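Local structure of phosphate-specific transport system accessory protein PhoU homolog (Pseudomonas aeruginosa, 4Q25) at residues Val159-Asp163 against Asp206-Ala212. The protein probably takes part in regulating phosphate uptake, as a homodimeric, all-helical negative regulator of the Pho regulon. Residues are numbered along the deposited sequence; the frame is centred on the assembly and turned at random.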
loop_
_atom_site.group_PDB
_atom_site.type_symbol
_atom_site.label_atom_id
_atom_site.label_comp_id
_atom_site.label_asym_id
_atom_site.label_seq_id
_atom_site.Cartn_x
_atom_site.Cartn_y
_atom_site.Cartn_z
ATOM N N VAL A 159 16.601 8.657 -8.072
ATOM C CA VAL A 159 15.181 8.526 -7.743
ATOM C C VAL A 159 15.013 8.080 -6.301
ATOM O O VAL A 159 14.422 8.794 -5.452
ATOM C CB VAL A 159 14.472 7.541 -8.668
ATOM C CG1 VAL A 159 13.071 7.239 -8.158
ATOM C CG2 VAL A 159 14.407 8.103 -10.080
ATOM N N ALA A 160 15.560 6.916 -6.002
ATOM C CA ALA A 160 15.476 6.380 -4.646
ATOM C C ALA A 160 15.978 7.363 -3.598
ATOM O O ALA A 160 15.410 7.473 -2.506
ATOM C CB ALA A 160 16.251 5.069 -4.555
ATOM N N GLN A 161 17.044 8.085 -3.923
ATOM C CA GLN A 161 17.595 9.074 -3.002
ATOM C C GLN A 161 16.700 10.288 -2.868
ATOM O O GLN A 161 16.638 10.897 -1.808
ATOM C CB GLN A 161 18.971 9.544 -3.482
ATOM C CG GLN A 161 20.099 8.548 -3.260
ATOM C CD GLN A 161 21.343 8.908 -4.067
ATOM O OE1 GLN A 161 21.286 9.729 -4.990
ATOM N NE2 GLN A 161 22.476 8.279 -3.733
ATOM N N TYR A 162 16.021 10.665 -3.946
ATOM C CA TYR A 162 15.167 11.847 -3.899
ATOM C C TYR A 162 13.921 11.650 -3.033
ATOM O O TYR A 162 13.266 12.627 -2.682
ATOM C CB TYR A 162 14.736 12.269 -5.290
ATOM C CG TYR A 162 14.337 13.728 -5.360
ATOM C CD1 TYR A 162 15.307 14.736 -5.331
ATOM C CD2 TYR A 162 12.997 14.106 -5.458
ATOM C CE1 TYR A 162 14.955 16.071 -5.385
ATOM C CE2 TYR A 162 12.638 15.442 -5.524
ATOM C CZ TYR A 162 13.619 16.421 -5.493
ATOM O OH TYR A 162 13.267 17.749 -5.574
ATOM N N ASP A 163 13.604 10.392 -2.708
ATOM C CA ASP A 163 12.450 10.076 -1.900
ATOM C C ASP A 163 12.619 10.625 -0.517
ATOM O O ASP A 163 11.647 10.983 0.115
ATOM C CB ASP A 163 12.203 8.568 -1.820
ATOM C CG ASP A 163 10.820 8.238 -1.278
ATOM O OD1 ASP A 163 9.880 8.957 -1.626
ATOM O OD2 ASP A 163 10.659 7.270 -0.521
ATOM N N ASP A 206 7.084 6.932 -2.586
ATOM C CA ASP A 206 7.607 5.693 -1.996
ATOM C C ASP A 206 7.578 4.550 -3.011
ATOM O O ASP A 206 8.549 3.830 -3.119
ATOM C CB ASP A 206 6.838 5.296 -0.746
ATOM C CG ASP A 206 7.012 6.267 0.379
ATOM O OD1 ASP A 206 7.823 7.226 0.264
ATOM O OD2 ASP A 206 6.284 6.083 1.372
ATOM N N HIS A 207 6.496 4.410 -3.787
ATOM C CA HIS A 207 6.420 3.339 -4.788
ATOM C C HIS A 207 7.330 3.543 -6.025
ATOM O O HIS A 207 7.819 2.587 -6.623
ATOM C CB HIS A 207 4.978 3.111 -5.235
ATOM C CG HIS A 207 4.112 2.505 -4.179
ATOM N ND1 HIS A 207 4.169 1.171 -3.853
ATOM C CD2 HIS A 207 3.140 3.044 -3.404
ATOM C CE1 HIS A 207 3.287 0.924 -2.903
ATOM N NE2 HIS A 207 2.670 2.052 -2.600
ATOM N N ALA A 208 7.525 4.778 -6.433
ATOM C CA ALA A 208 8.495 5.067 -7.472
ATOM C C ALA A 208 9.882 4.633 -7.021
ATOM O O ALA A 208 10.632 4.069 -7.791
ATOM C CB ALA A 208 8.511 6.551 -7.790
ATOM N N ARG A 209 10.200 4.911 -5.768
ATOM C CA ARG A 209 11.445 4.514 -5.139
ATOM C C ARG A 209 11.594 3.017 -5.135
ATOM O O ARG A 209 12.651 2.523 -5.486
ATOM C CB ARG A 209 11.525 5.057 -3.715
ATOM C CG ARG A 209 12.768 4.687 -2.937
ATOM C CD ARG A 209 12.471 3.681 -1.841
ATOM N NE ARG A 209 12.006 4.329 -0.620
ATOM C CZ ARG A 209 10.901 3.999 0.055
ATOM N NH1 ARG A 209 10.112 3.004 -0.354
ATOM N NH2 ARG A 209 10.582 4.677 1.159
ATOM N N ASN A 210 10.541 2.295 -4.747
ATOM C CA ASN A 210 10.580 0.820 -4.800
ATOM C C ASN A 210 10.872 0.297 -6.205
ATOM O O ASN A 210 11.673 -0.621 -6.360
ATOM C CB ASN A 210 9.292 0.176 -4.312
ATOM C CG ASN A 210 8.971 0.512 -2.870
ATOM O OD1 ASN A 210 9.843 0.861 -2.086
ATOM N ND2 ASN A 210 7.708 0.392 -2.514
ATOM N N ILE A 211 10.225 0.866 -7.217
ATOM C CA ILE A 211 10.450 0.413 -8.588
ATOM C C ILE A 211 11.876 0.712 -9.036
ATOM O O ILE A 211 12.430 -0.013 -9.858
ATOM C CB ILE A 211 9.493 1.070 -9.570
ATOM C CG1 ILE A 211 8.069 0.607 -9.292
ATOM C CG2 ILE A 211 9.888 0.744 -11.000
ATOM C CD1 ILE A 211 7.028 1.482 -9.954
ATOM N N ALA A 212 12.449 1.788 -8.498
ATOM C CA ALA A 212 13.832 2.146 -8.784
ATOM C C ALA A 212 14.780 1.102 -8.196
ATOM O O ALA A 212 15.725 0.664 -8.853
ATOM C CB ALA A 212 14.153 3.538 -8.244
#
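Two long helices of the second PhoU-family helical bundle, 153-183 and 188-220, pack antiparallel here: the axes of segments 159-163 and 206-212 approach to 8.4 Å, with 149° between their N-to-C directions and the CA atoms of Ala160 and Arg209 only 4.5 Å apart. On the inner side, Val159 (chi1 t) directs CG1 to 3.9 Å from CB of Ala212 and 4.0 Å from O of Ala208; helix 127-149 closes this side through Met140, Val141 and Glu143. Ala160, with only a methyl group, lets the stem of Arg209 (chi1 t) pack against its backbone, CG of Arg209 lying 3.6 Å from CA of Ala160. An off-well chi2 of -109° and chi3 m then turn the guanidinium back toward the acids, forming a salt-bridge network. Asp163 (chi1 t) sets OD2 over one guanidinium face, a salt bridge 3.1 Å from NH2 of Arg209. Asp206 (chi1 m) starts away from helix 153-183, yet its OD1 returns to 2.9 Å from OD2 of Asp163, two like-charged oxygens; Asp167 adds another carboxylate. Arg209 probably offsets part of the charge of buried Asp163 and Asp206, the latter link being long, while its NH1 donates a 2.8 Å hydrogen bond to OD1 of Asn210.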